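Local coordinates for uncharacterized protein (Pseudomonas aeruginosa, PDB 4O5P), which is a type VI secretion phospholipase effector, Tle1, that probably hydrolyses membrane phospholipids using an alpha/beta-hydrolase-like catalytic domain, at residues A[24-29]-A[413-418]; A[98-103]-A[109-114]; A[105-110]-A[163-168]; A[144-149]-A[240-245]; A[409-414]-A[419-424]. All blocks are in the same frame, centred on the assembly; numbering follows the deposited sequence.

Contact 1: residues A[24-29]-A[413-418]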
# COMPACT_ATOMS: atom_id res chain seq x y z
N SER A 24 0.61 4.05 -35.77
CA SER A 24 -0.24 5.23 -35.91
C SER A 24 -1.70 4.84 -35.66
O SER A 24 -2.50 5.67 -35.22
CB SER A 24 -0.07 5.90 -37.28
OG SER A 24 -0.67 5.13 -38.31
N LYS A 25 -2.02 3.57 -35.91
CA LYS A 25 -3.32 3.03 -35.57
C LYS A 25 -3.49 2.94 -34.05
O LYS A 25 -4.53 3.30 -33.52
CB LYS A 25 -3.53 1.65 -36.21
CG LYS A 25 -4.89 1.02 -35.90
CD LYS A 25 -5.08 -0.30 -36.63
CE LYS A 25 -6.51 -0.79 -36.51
NZ LYS A 25 -7.48 0.11 -37.21
N LYS A 26 -2.46 2.45 -33.36
CA LYS A 26 -2.51 2.31 -31.90
C LYS A 26 -2.81 3.66 -31.24
O LYS A 26 -3.69 3.78 -30.36
CB LYS A 26 -1.19 1.74 -31.35
CG LYS A 26 -0.90 2.15 -29.90
CD LYS A 26 0.43 1.63 -29.38
CE LYS A 26 0.36 0.16 -28.99
NZ LYS A 26 1.52 -0.28 -28.13
N LEU A 27 -2.08 4.68 -31.70
CA LEU A 27 -2.21 6.02 -31.18
C LEU A 27 -3.58 6.56 -31.53
O LEU A 27 -4.26 7.20 -30.70
CB LEU A 27 -1.12 6.92 -31.76
CG LEU A 27 0.33 6.42 -31.74
CD1 LEU A 27 1.29 7.46 -32.32
CD2 LEU A 27 0.76 6.04 -30.34
N SER A 28 -3.99 6.30 -32.78
CA SER A 28 -5.29 6.73 -33.27
C SER A 28 -6.38 6.22 -32.35
O SER A 28 -7.26 6.96 -31.97
CB SER A 28 -5.54 6.24 -34.71
OG SER A 28 -4.82 7.01 -35.64
N GLU A 29 -6.29 4.95 -31.95
CA GLU A 29 -7.32 4.33 -31.13
C GLU A 29 -7.35 4.85 -29.70
O GLU A 29 -8.43 5.01 -29.10
CB GLU A 29 -7.16 2.82 -31.11
CG GLU A 29 -7.36 2.18 -32.47
CD GLU A 29 -7.28 0.68 -32.40
OE1 GLU A 29 -7.53 0.13 -31.30
OE2 GLU A 29 -6.96 0.06 -33.43
N GLU A 413 -1.79 -1.62 -20.31
CA GLU A 413 -3.18 -1.84 -19.94
C GLU A 413 -3.86 -0.49 -19.93
O GLU A 413 -4.92 -0.32 -20.53
CB GLU A 413 -3.30 -2.50 -18.55
CG GLU A 413 -2.73 -3.92 -18.48
CD GLU A 413 -3.71 -4.94 -19.00
OE1 GLU A 413 -3.41 -6.15 -18.87
OE2 GLU A 413 -4.78 -4.54 -19.54
N ALA A 414 -3.18 0.49 -19.34
CA ALA A 414 -3.78 1.80 -19.16
C ALA A 414 -3.95 2.41 -20.54
O ALA A 414 -4.98 3.01 -20.85
CB ALA A 414 -2.92 2.67 -18.27
N PHE A 415 -2.95 2.20 -21.40
CA PHE A 415 -3.01 2.81 -22.72
C PHE A 415 -4.19 2.21 -23.49
O PHE A 415 -4.91 2.91 -24.22
CB PHE A 415 -1.69 2.61 -23.47
CG PHE A 415 -1.49 3.55 -24.62
CD1 PHE A 415 -0.90 4.79 -24.43
CD2 PHE A 415 -1.92 3.20 -25.90
CE1 PHE A 415 -0.72 5.67 -25.49
CE2 PHE A 415 -1.75 4.08 -26.97
CZ PHE A 415 -1.15 5.32 -26.76
N GLU A 416 -4.43 0.92 -23.27
CA GLU A 416 -5.49 0.22 -23.98
C GLU A 416 -6.82 0.74 -23.52
O GLU A 416 -7.80 0.73 -24.28
CB GLU A 416 -5.44 -1.28 -23.67
CG GLU A 416 -5.23 -2.20 -24.86
CD GLU A 416 -6.12 -1.87 -26.05
OE1 GLU A 416 -5.73 -0.99 -26.85
OE2 GLU A 416 -7.19 -2.50 -26.20
N ALA A 417 -6.88 1.20 -22.27
CA ALA A 417 -8.16 1.56 -21.69
C ALA A 417 -8.48 3.03 -21.92
O ALA A 417 -9.52 3.53 -21.48
CB ALA A 417 -8.22 1.19 -20.20
N GLY A 418 -7.58 3.73 -22.61
CA GLY A 418 -7.83 5.10 -23.00
C GLY A 418 -7.12 6.15 -22.16
O GLY A 418 -7.45 7.33 -22.24

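Contact 2: residues A[98-103]-A[109-114]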
# COMPACT_ATOMS: atom_id res chain seq x y z
N ALA A 98 4.74 10.10 -16.97
CA ALA A 98 4.38 9.81 -18.37
C ALA A 98 2.93 10.12 -18.70
O ALA A 98 2.47 9.86 -19.83
CB ALA A 98 4.68 8.35 -18.70
N SER A 99 2.19 10.65 -17.73
CA SER A 99 0.81 11.05 -17.96
C SER A 99 0.70 12.51 -18.42
O SER A 99 1.49 13.37 -18.02
CB SER A 99 -0.05 10.82 -16.71
OG SER A 99 -0.37 9.44 -16.52
N ILE A 100 -0.28 12.77 -19.27
CA ILE A 100 -0.55 14.12 -19.76
C ILE A 100 -1.40 14.87 -18.72
O ILE A 100 -2.22 14.26 -18.04
CB ILE A 100 -1.29 14.03 -21.11
CG1 ILE A 100 -0.42 13.28 -22.12
CG2 ILE A 100 -1.69 15.41 -21.63
CD1 ILE A 100 -1.20 12.72 -23.31
N GLY A 101 -1.19 16.18 -18.58
CA GLY A 101 -2.01 16.97 -17.67
C GLY A 101 -1.23 18.03 -16.92
O GLY A 101 -1.64 18.50 -15.85
N SER A 102 -0.09 18.43 -17.48
CA SER A 102 0.75 19.42 -16.83
C SER A 102 0.65 20.75 -17.57
O SER A 102 0.81 20.80 -18.79
CB SER A 102 2.20 18.94 -16.80
OG SER A 102 3.03 19.85 -16.10
N GLY A 103 0.36 21.81 -16.83
CA GLY A 103 0.31 23.15 -17.39
C GLY A 103 -1.08 23.73 -17.64
O GLY A 103 -2.04 22.99 -17.88
N ARG A 109 -7.35 22.34 -21.86
CA ARG A 109 -7.80 21.37 -22.86
C ARG A 109 -8.48 20.15 -22.22
O ARG A 109 -8.86 19.21 -22.93
CB ARG A 109 -6.65 20.95 -23.76
CG ARG A 109 -6.04 22.10 -24.56
CD ARG A 109 -5.73 21.64 -25.97
NE ARG A 109 -4.56 22.31 -26.54
CZ ARG A 109 -3.31 21.98 -26.26
NH1 ARG A 109 -3.05 21.00 -25.41
NH2 ARG A 109 -2.30 22.65 -26.82
N GLY A 110 -8.61 20.16 -20.90
CA GLY A 110 -9.43 19.18 -20.20
C GLY A 110 -8.71 17.98 -19.62
O GLY A 110 -9.34 17.06 -19.09
N ILE A 111 -7.38 17.96 -19.75
CA ILE A 111 -6.60 16.88 -19.18
C ILE A 111 -5.82 17.38 -17.97
O ILE A 111 -5.09 18.38 -18.07
CB ILE A 111 -5.65 16.27 -20.22
CG1 ILE A 111 -6.44 15.75 -21.42
CG2 ILE A 111 -4.84 15.13 -19.61
CD1 ILE A 111 -5.57 15.17 -22.51
N PHE A 112 -5.98 16.68 -16.84
CA PHE A 112 -5.35 17.04 -15.56
C PHE A 112 -4.64 15.82 -14.99
O PHE A 112 -5.05 14.68 -15.24
CB PHE A 112 -6.43 17.45 -14.55
CG PHE A 112 -7.18 18.69 -14.93
CD1 PHE A 112 -8.25 18.63 -15.81
CD2 PHE A 112 -6.81 19.92 -14.40
CE1 PHE A 112 -8.94 19.79 -16.16
CE2 PHE A 112 -7.49 21.07 -14.74
CZ PHE A 112 -8.55 21.01 -15.62
N LYS A 113 -3.57 16.04 -14.23
CA LYS A 113 -2.95 14.94 -13.48
C LYS A 113 -2.56 15.37 -12.07
O LYS A 113 -2.21 16.54 -11.83
CB LYS A 113 -1.76 14.32 -14.25
CG LYS A 113 -0.45 15.08 -14.17
CD LYS A 113 0.56 14.45 -15.13
CE LYS A 113 1.96 15.04 -14.96
NZ LYS A 113 2.93 14.45 -15.95
N TYR A 114 -2.66 14.42 -11.14
CA TYR A 114 -2.42 14.70 -9.73
C TYR A 114 -1.60 13.57 -9.12
O TYR A 114 -1.82 12.39 -9.44
CB TYR A 114 -3.74 14.84 -8.99
CG TYR A 114 -4.62 15.97 -9.48
CD1 TYR A 114 -4.42 17.27 -9.03
CD2 TYR A 114 -5.65 15.73 -10.39
CE1 TYR A 114 -5.23 18.31 -9.47
CE2 TYR A 114 -6.45 16.76 -10.84
CZ TYR A 114 -6.24 18.05 -10.38
OH TYR A 114 -7.04 19.08 -10.82
O HOH W 1 -4.11 12.83 -17.29
O HOH W 2 -3.29 18.91 -13.81

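Contact 3: residues A[105-110]-A[163-168]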
# COMPACT_ATOMS: atom_id res chain seq x y z
N ASP A 105 -2.28 25.29 -20.20
CA ASP A 105 -2.76 24.98 -21.53
C ASP A 105 -3.47 23.62 -21.59
O ASP A 105 -4.65 23.54 -21.93
CB ASP A 105 -1.60 25.01 -22.51
CG ASP A 105 -2.05 25.22 -23.93
OD1 ASP A 105 -2.59 24.26 -24.51
OD2 ASP A 105 -1.88 26.35 -24.45
N ILE A 106 -2.74 22.56 -21.23
CA ILE A 106 -3.29 21.21 -21.27
C ILE A 106 -4.50 21.04 -20.37
O ILE A 106 -5.47 20.36 -20.74
CB ILE A 106 -2.24 20.15 -20.87
CG1 ILE A 106 -0.92 20.39 -21.59
CG2 ILE A 106 -2.77 18.76 -21.21
CD1 ILE A 106 -0.98 20.13 -23.09
N ASN A 107 -4.43 21.63 -19.18
CA ASN A 107 -5.56 21.64 -18.25
C ASN A 107 -6.79 22.27 -18.93
O ASN A 107 -7.87 21.67 -18.97
CB ASN A 107 -5.20 22.41 -16.96
CG ASN A 107 -4.27 21.62 -16.03
OD1 ASN A 107 -4.13 20.40 -16.15
ND2 ASN A 107 -3.65 22.32 -15.09
N SER A 108 -6.60 23.46 -19.49
CA SER A 108 -7.66 24.13 -20.24
C SER A 108 -8.16 23.28 -21.40
O SER A 108 -9.28 23.48 -21.88
CB SER A 108 -7.17 25.48 -20.76
OG SER A 108 -7.17 26.43 -19.71
N ARG A 109 -7.35 22.34 -21.86
CA ARG A 109 -7.80 21.37 -22.86
C ARG A 109 -8.48 20.15 -22.22
O ARG A 109 -8.86 19.21 -22.93
CB ARG A 109 -6.65 20.95 -23.76
CG ARG A 109 -6.04 22.10 -24.56
CD ARG A 109 -5.73 21.64 -25.97
NE ARG A 109 -4.56 22.31 -26.54
CZ ARG A 109 -3.31 21.98 -26.26
NH1 ARG A 109 -3.05 21.00 -25.41
NH2 ARG A 109 -2.30 22.65 -26.82
N GLY A 110 -8.61 20.16 -20.90
CA GLY A 110 -9.43 19.18 -20.20
C GLY A 110 -8.71 17.98 -19.62
O GLY A 110 -9.34 17.06 -19.09
N LYS A 163 -11.29 28.92 -14.37
CA LYS A 163 -9.90 29.27 -14.68
C LYS A 163 -9.05 29.67 -13.47
O LYS A 163 -8.08 30.42 -13.59
CB LYS A 163 -9.84 30.36 -15.75
CG LYS A 163 -10.65 30.03 -17.00
CD LYS A 163 -10.30 28.64 -17.56
CE LYS A 163 -11.18 28.30 -18.76
NZ LYS A 163 -10.92 26.93 -19.30
N SER A 164 -9.41 29.15 -12.30
CA SER A 164 -8.56 29.25 -11.12
C SER A 164 -8.55 27.88 -10.46
O SER A 164 -9.38 27.03 -10.77
CB SER A 164 -9.09 30.31 -10.15
OG SER A 164 -10.45 30.06 -9.83
N ARG A 165 -7.61 27.66 -9.56
CA ARG A 165 -7.57 26.39 -8.85
C ARG A 165 -7.79 26.63 -7.37
O ARG A 165 -7.59 27.75 -6.89
CB ARG A 165 -6.23 25.68 -9.10
CG ARG A 165 -5.15 26.59 -9.66
CD ARG A 165 -4.08 25.80 -10.42
NE ARG A 165 -4.24 25.84 -11.88
CZ ARG A 165 -3.50 25.12 -12.73
NH1 ARG A 165 -2.57 24.30 -12.27
NH2 ARG A 165 -3.70 25.21 -14.04
N LEU A 166 -8.21 25.60 -6.64
CA LEU A 166 -8.49 25.75 -5.21
C LEU A 166 -7.24 26.21 -4.44
O LEU A 166 -6.14 25.71 -4.68
CB LEU A 166 -9.03 24.45 -4.62
CG LEU A 166 -10.34 23.89 -5.20
CD1 LEU A 166 -10.63 22.52 -4.60
CD2 LEU A 166 -11.50 24.84 -4.95
N LYS A 167 -7.41 27.16 -3.53
CA LYS A 167 -6.29 27.57 -2.70
C LYS A 167 -5.94 26.47 -1.70
O LYS A 167 -6.83 25.85 -1.11
CB LYS A 167 -6.59 28.88 -1.97
CG LYS A 167 -6.31 30.13 -2.79
CD LYS A 167 -6.81 31.36 -2.07
CE LYS A 167 -8.28 31.20 -1.71
NZ LYS A 167 -9.09 30.81 -2.89
N LEU A 168 -4.64 26.23 -1.53
CA LEU A 168 -4.09 25.25 -0.60
C LEU A 168 -4.74 25.30 0.78
O LEU A 168 -4.93 24.26 1.43
CB LEU A 168 -2.57 25.47 -0.51
CG LEU A 168 -1.71 24.54 0.33
CD1 LEU A 168 -0.38 24.31 -0.36
CD2 LEU A 168 -1.47 25.15 1.68

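Contact 4: residues A[144-149]-A[240-245]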
# COMPACT_ATOMS: atom_id res chain seq x y z
N ASN A 144 -6.72 10.82 4.88
CA ASN A 144 -6.48 12.17 4.40
C ASN A 144 -6.01 12.20 2.95
O ASN A 144 -6.33 13.14 2.21
CB ASN A 144 -5.43 12.88 5.27
CG ASN A 144 -5.92 13.14 6.68
OD1 ASN A 144 -7.12 13.16 6.95
ND2 ASN A 144 -4.97 13.34 7.59
N ARG A 145 -5.24 11.19 2.56
CA ARG A 145 -4.82 11.07 1.15
C ARG A 145 -5.98 10.76 0.19
O ARG A 145 -6.08 11.34 -0.90
CB ARG A 145 -3.69 10.03 1.03
CG ARG A 145 -2.38 10.55 1.62
CD ARG A 145 -1.30 9.46 1.71
NE ARG A 145 -0.01 10.03 2.11
CZ ARG A 145 0.25 10.53 3.31
NH1 ARG A 145 -0.70 10.56 4.25
NH2 ARG A 145 1.45 11.01 3.58
N ILE A 146 -6.85 9.84 0.60
CA ILE A 146 -8.07 9.56 -0.16
C ILE A 146 -8.92 10.83 -0.31
O ILE A 146 -9.36 11.18 -1.41
CB ILE A 146 -8.91 8.45 0.53
CG1 ILE A 146 -8.11 7.15 0.58
CG2 ILE A 146 -10.20 8.19 -0.22
CD1 ILE A 146 -8.56 6.21 1.67
N ASN A 147 -9.11 11.55 0.79
CA ASN A 147 -9.95 12.75 0.74
C ASN A 147 -9.34 13.90 -0.08
O ASN A 147 -10.07 14.62 -0.78
CB ASN A 147 -10.37 13.18 2.15
CG ASN A 147 -11.42 12.24 2.74
OD1 ASN A 147 -12.23 11.69 2.01
ND2 ASN A 147 -11.39 12.04 4.07
N TRP A 148 -8.02 14.05 0.01
CA TRP A 148 -7.28 14.95 -0.86
C TRP A 148 -7.58 14.59 -2.31
O TRP A 148 -7.87 15.46 -3.13
CB TRP A 148 -5.77 14.77 -0.63
CG TRP A 148 -4.91 15.71 -1.44
CD1 TRP A 148 -4.58 17.00 -1.11
CD2 TRP A 148 -4.26 15.43 -2.69
NE1 TRP A 148 -3.78 17.54 -2.09
CE2 TRP A 148 -3.57 16.60 -3.07
CE3 TRP A 148 -4.22 14.32 -3.53
CZ2 TRP A 148 -2.84 16.69 -4.25
CZ3 TRP A 148 -3.49 14.41 -4.71
CH2 TRP A 148 -2.81 15.58 -5.06
N GLY A 149 -7.52 13.29 -2.60
CA GLY A 149 -7.82 12.78 -3.93
C GLY A 149 -9.19 13.22 -4.40
O GLY A 149 -9.33 13.78 -5.49
N ALA A 240 -2.49 1.80 -3.22
CA ALA A 240 -3.47 0.96 -3.90
C ALA A 240 -4.69 0.77 -3.00
O ALA A 240 -5.84 0.81 -3.47
CB ALA A 240 -2.86 -0.39 -4.29
N ALA A 241 -4.45 0.56 -1.71
CA ALA A 241 -5.55 0.53 -0.74
C ALA A 241 -6.35 1.83 -0.80
O ALA A 241 -7.60 1.81 -0.81
CB ALA A 241 -5.03 0.29 0.67
N GLU A 242 -5.63 2.96 -0.83
CA GLU A 242 -6.25 4.27 -0.92
C GLU A 242 -7.04 4.41 -2.20
O GLU A 242 -8.11 4.99 -2.19
CB GLU A 242 -5.21 5.37 -0.85
CG GLU A 242 -4.60 5.61 0.54
CD GLU A 242 -3.21 6.16 0.42
OE1 GLU A 242 -2.97 6.92 -0.54
OE2 GLU A 242 -2.34 5.81 1.25
N ALA A 243 -6.52 3.90 -3.31
CA ALA A 243 -7.25 3.99 -4.58
C ALA A 243 -8.56 3.22 -4.51
O ALA A 243 -9.60 3.67 -5.03
CB ALA A 243 -6.42 3.48 -5.72
N ARG A 244 -8.53 2.07 -3.87
CA ARG A 244 -9.73 1.24 -3.78
C ARG A 244 -10.79 1.88 -2.89
O ARG A 244 -11.98 1.95 -3.25
CB ARG A 244 -9.34 -0.17 -3.33
CG ARG A 244 -8.48 -0.84 -4.39
CD ARG A 244 -7.75 -2.11 -3.91
NE ARG A 244 -8.64 -3.24 -3.65
CZ ARG A 244 -8.21 -4.49 -3.54
NH1 ARG A 244 -6.92 -4.74 -3.70
NH2 ARG A 244 -9.06 -5.48 -3.28
N ALA A 245 -10.36 2.39 -1.74
CA ALA A 245 -11.28 3.14 -0.89
C ALA A 245 -11.80 4.38 -1.62
O ALA A 245 -12.99 4.67 -1.57
CB ALA A 245 -10.60 3.52 0.43

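Contact 5: residues A[409-414]-A[419-424]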
# COMPACT_ATOMS: atom_id res chain seq x y z
N HIS A 409 3.78 -3.28 -18.22
CA HIS A 409 2.53 -4.00 -18.37
C HIS A 409 1.41 -3.03 -18.02
O HIS A 409 0.42 -2.92 -18.77
CB HIS A 409 2.52 -5.26 -17.49
CG HIS A 409 1.26 -6.06 -17.57
ND1 HIS A 409 1.06 -7.21 -16.84
CD2 HIS A 409 0.13 -5.88 -18.30
CE1 HIS A 409 -0.14 -7.70 -17.10
NE2 HIS A 409 -0.73 -6.91 -17.98
N MSE A 410 1.61 -2.28 -16.94
CA MSE A 410 0.52 -1.47 -16.42
C MSE A 410 0.28 -0.40 -17.46
O MSE A 410 -0.87 -0.10 -17.82
CB MSE A 410 0.88 -0.84 -15.06
CG MSE A 410 -0.30 -0.07 -14.46
SE MSE A 410 -1.75 -1.28 -13.96
CE MSE A 410 -1.04 -1.81 -12.24
N TYR A 411 1.39 0.10 -18.02
CA TYR A 411 1.31 1.15 -19.01
C TYR A 411 0.42 0.67 -20.14
O TYR A 411 -0.54 1.37 -20.53
CB TYR A 411 2.71 1.49 -19.51
CG TYR A 411 2.73 2.49 -20.63
CD1 TYR A 411 2.79 3.85 -20.38
CD2 TYR A 411 2.70 2.07 -21.96
CE1 TYR A 411 2.81 4.77 -21.43
CE2 TYR A 411 2.72 2.96 -22.99
CZ TYR A 411 2.77 4.30 -22.74
OH TYR A 411 2.78 5.18 -23.81
N ALA A 412 0.69 -0.54 -20.62
CA ALA A 412 0.00 -1.02 -21.82
C ALA A 412 -1.48 -1.12 -21.51
O ALA A 412 -2.32 -0.68 -22.31
CB ALA A 412 0.56 -2.36 -22.28
N GLU A 413 -1.79 -1.62 -20.31
CA GLU A 413 -3.18 -1.84 -19.94
C GLU A 413 -3.86 -0.49 -19.93
O GLU A 413 -4.92 -0.32 -20.53
CB GLU A 413 -3.30 -2.50 -18.55
CG GLU A 413 -2.73 -3.92 -18.48
CD GLU A 413 -3.71 -4.94 -19.00
OE1 GLU A 413 -3.41 -6.15 -18.87
OE2 GLU A 413 -4.78 -4.54 -19.54
N ALA A 414 -3.18 0.49 -19.34
CA ALA A 414 -3.78 1.80 -19.16
C ALA A 414 -3.95 2.41 -20.54
O ALA A 414 -4.98 3.01 -20.85
CB ALA A 414 -2.92 2.67 -18.27
N ALA A 419 -6.12 5.74 -21.38
CA ALA A 419 -5.39 6.67 -20.51
C ALA A 419 -4.59 7.75 -21.25
O ALA A 419 -3.96 7.46 -22.27
CB ALA A 419 -4.48 5.90 -19.54
N PRO A 420 -4.61 8.99 -20.73
CA PRO A 420 -3.87 10.08 -21.38
C PRO A 420 -2.39 9.93 -21.12
O PRO A 420 -1.83 10.64 -20.27
CB PRO A 420 -4.41 11.34 -20.67
CG PRO A 420 -5.70 10.91 -20.04
CD PRO A 420 -5.44 9.48 -19.62
N LEU A 421 -1.75 9.01 -21.85
CA LEU A 421 -0.35 8.70 -21.62
C LEU A 421 0.56 9.19 -22.74
O LEU A 421 0.21 9.13 -23.92
CB LEU A 421 -0.17 7.18 -21.44
CG LEU A 421 -0.62 6.61 -20.10
CD1 LEU A 421 -0.60 5.08 -20.08
CD2 LEU A 421 0.26 7.19 -18.98
N GLN A 422 1.73 9.70 -22.37
CA GLN A 422 2.73 10.06 -23.37
C GLN A 422 3.24 8.78 -24.04
O GLN A 422 3.19 7.69 -23.44
CB GLN A 422 3.89 10.82 -22.73
CG GLN A 422 3.46 12.04 -21.90
CD GLN A 422 4.53 12.49 -20.93
OE1 GLN A 422 5.70 12.12 -21.08
NE2 GLN A 422 4.15 13.28 -19.93
N VAL A 423 3.73 8.90 -25.27
CA VAL A 423 4.42 7.78 -25.91
C VAL A 423 5.85 8.20 -26.18
O VAL A 423 6.16 9.39 -26.10
CB VAL A 423 3.75 7.37 -27.24
CG1 VAL A 423 2.27 7.12 -27.03
CG2 VAL A 423 3.98 8.45 -28.30
N PRO A 424 6.73 7.23 -26.45
CA PRO A 424 8.01 7.65 -27.04
C PRO A 424 7.78 8.19 -28.45
O PRO A 424 8.53 9.07 -28.86
CB PRO A 424 8.82 6.35 -27.09
CG PRO A 424 7.82 5.24 -26.89
CD PRO A 424 6.73 5.81 -26.06

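Contact 1: residues A[24-29]-A[413-418]
Phe415 joins two helices in a small, mainly apolar contact where the N-terminal helix 24-34 passes the end of helix 403-416, Lys26 and Leu27 both meeting its ring obliquely. The backbones keep well apart, with Leu27 and Phe415 the nearest pair at 9.1 Å between CA atoms, so the side chains have to span the interval. Phe415 does this by holding CG anti to its backbone N (chi1 -161°), which carries the ring out to the N-terminal helix. CE2 meets Lys26 CG at 3.6 Å, and CZ meets Leu27 CD2 at 4.1 Å. Lys26 thus contributes its aliphatic part, while its ammonium group is engaged by Thr21 O. Farther along helix 24-34, Asn30 ND2 and Lys33 NZ donate to Phe415 O and Glu416 O. Glu29 OE1 and Glu416 OE1 come within 4.9 Å, a pairing of like charges that probably adds no attraction. Gly418 is the first residue to leave helical angles, with a positive phi of 103°; its N bonds Phe415 O at 3.2 Å, and the next residue, Ala419, makes the second bond, back to Ala414 O. This is the Schellman motif, a characteristic C-terminal end of an alpha helix.

Contact 2: residues A[98-103]-A[109-114]
Lys113 and Ser99 supply the direct polar link between strand 111-116 and the loop 98-103 that crosses it; the touching parts, 99-102 and 111-113, run 100° apart. Lys113 NZ donates to Ser99 O over 2.7 Å, with a C=O...N angle of 149°, and the same ammonium group also bonds Ile96 O. It gets there because CG sits between the backbone N and the carbonyl carbon (chi1 80°) and the rest of the side chain is extended, reaching across the loop.

Water carries the remaining polar contacts. Gly101 O and Lys113 N are 3.5 Å apart, and one water sits between them, accepting from Lys113 N at 2.9 Å and probably donating to Gly101 O. A second water donates to Phe112 O at 2.9 Å and lies unusually close to Ile100 O.

Close backbone approach and apolar packing complete the contact. Gly101, with no side chain, brings its CA to 3.4 Å from Ile111 O in a CA-H...O contact. Beside it, Ile100 CG2 packs on Ile111 CG2 at 3.8 Å.

Around this crossing, Phe112 exchanges backbone bonds with His66 and Thr68 of strand 62-71 and turns its ring onto helix 139-162. Ile106 of the short helix 104-108 packs on both isoleucines, while Ala98 and Ile100 pair through their backbones with Gln422 and Pro420.

Contact 3: residues A[105-110]-A[163-168]
Asn107 and Ser108, at the end of the short helix 104-108, face Arg165 and Lys163 of the loop that links helices 139-162 and 168-178. The helix finishes in a Schellman motif at Gly110, and the contact is a polar meeting of its last turn with that loop. Asp105, the first residue of the segment, points elsewhere and pairs with Arg109 one turn on. Its OD1 is 2.8 Å from Arg109 NH2 but well out of the guanidinium plane, so the attraction is one of charge, with no N-H directed at the oxygen. Ile106 touches Trp436 and takes no part here. Asn107 comes next, with its amide by the Arg165 guanidinium, the two planes 49° apart and the two side chains crossing at about a right angle. The rotation of this amide in the model is uncertain, and the firm anchor of Arg165 is the salt bridge from NH2 to Asp104, the residue just before the segment. Ser108 follows; its carbonyl accepts from Lys63 NZ and its hydroxyl makes a weak bond to Asp104 O. At Arg109 the helical bonding continues, N to Asp105 O at 3.0 Å. Gly110, phi 96°, is the first residue to leave helical angles, its N bonded to Asn107 O at 2.6 Å; it hands the chain to strand 111-116, backbone hydrogen-bonded to His66. From the loop, Lys163 bends at its second torsion before running extended, which brings NZ to 3.8 Å from Ser108 OG; Lys163 NZ itself bonds weakly to Thr160 O.

Contact 4: residues A[144-149]-A[240-245]
Ile146 carries the apolar half of this buried helix-helix crossing, lying against Glu242 and Ala245 of helix 238-254. Its CD1 touches Ala245 CB at 3.6 Å. One bond nearer the backbone, CG1 rests on Glu242 CB at 3.7 Å and on the carbonyl Glu242 O at 3.5 Å. The local axes approach to 9.3 Å with a signed crossing angle of -53°, consistent with the ridges-into-grooves class near that value. Phe246 and Trp249 of the same helix also touch Ile146.

The other half sets a carboxylate beside a hydrocarbon chain. Glu242 OE1 lies 3.6 Å from Arg145 CB, and Glu242 OE2 is 3.8 Å from Arg145 CD. Arg145 starts toward Glu242, but its chain, extended from CG to NE, leads the guanidinium away. Helix 238-254 follows a sharp turn after strand 225-236 that resembles the nucleophile elbow of alpha/beta hydrolases, which the Glu242 side chain touches.

With Arg145 NE still 4.9 Å from Glu242 OE2, the two charges form no salt bridge, though a longer-range attraction is possible. Across the segments, cohesion therefore comes mainly from van der Waals packing, the arginine being anchored by Gly141 O of its own helix and by Glu128 and Pro117 O of the preceding loop.

Contact 5: residues A[409-414]-A[419-424]
Tyr411 presents its phenol edge to the loop after helix 403-416: Gln422 O lies in the plane of the ring and accepts from Tyr411 OH at 2.6 Å, the donor tilted 21° from the carbonyl plane. Leu421 CD1 meets the same ring obliquely, 3.6 Å from Tyr411 CD1, and the ring of Phe447 meets it with planes at about 70°. The hydroxyl reaches Gln422 O because CG stands anti to the backbone N (chi1 175°), sending the ring out from the helix toward the loop.

The second flat group, His409, is turned to another side. It meets Tyr373 edge-to-face and is gripped at both nitrogens, ND1 by Tyr375 OH and NE2 by Glu413 OE1 at 2.9 Å. Glu413 uses the anti lone pair of OE1 for this, and its other oxygen forms a salt bridge with Arg330.

Where the loop begins, Ala419 N donates to Ala414 O over 3.0 Å, the wider, 6-to-1 bond of the Schellman end at Gly418. The methyl Ala414 CB then packs on Ala419 CB and on Leu421 CD1, each at 3.8 Å. Pro420 centres an inverse gamma turn, after which Leu421 lies against the ring.

On the sheet side, Ala414 and Met410, present as selenomethionine, touch Phe276, while Ala419 covers Tyr232 and Tyr234. A helix packed in this way on a largely parallel sheet is in keeping with the alpha/beta-hydrolase fold of the catalytic domain.

Contacts 1 and 5 share Glu413 and Ala414 on helix 403-416, and Val423 CG1 touches both Phe415 and Leu27. Contact 5 is buried and combines hydrogen bonds with apolar packing, whereas contact 1, only partly buried, uses a single ring. Contact 2 links to contact 5 through backbone pairing of 98-103 with 419-424, and to contact 3 through Arg109 and Gly110. Nearer the surface, contact 3 is almost wholly polar; contact 2 is buried but includes bridging waters. Contact 4, its centre about 10 Å from the chain's centre, relies on van der Waals packing. Its Trp148 packs on Tyr114 of contact 2, and helix 139-162 leads into the loop of contact 3.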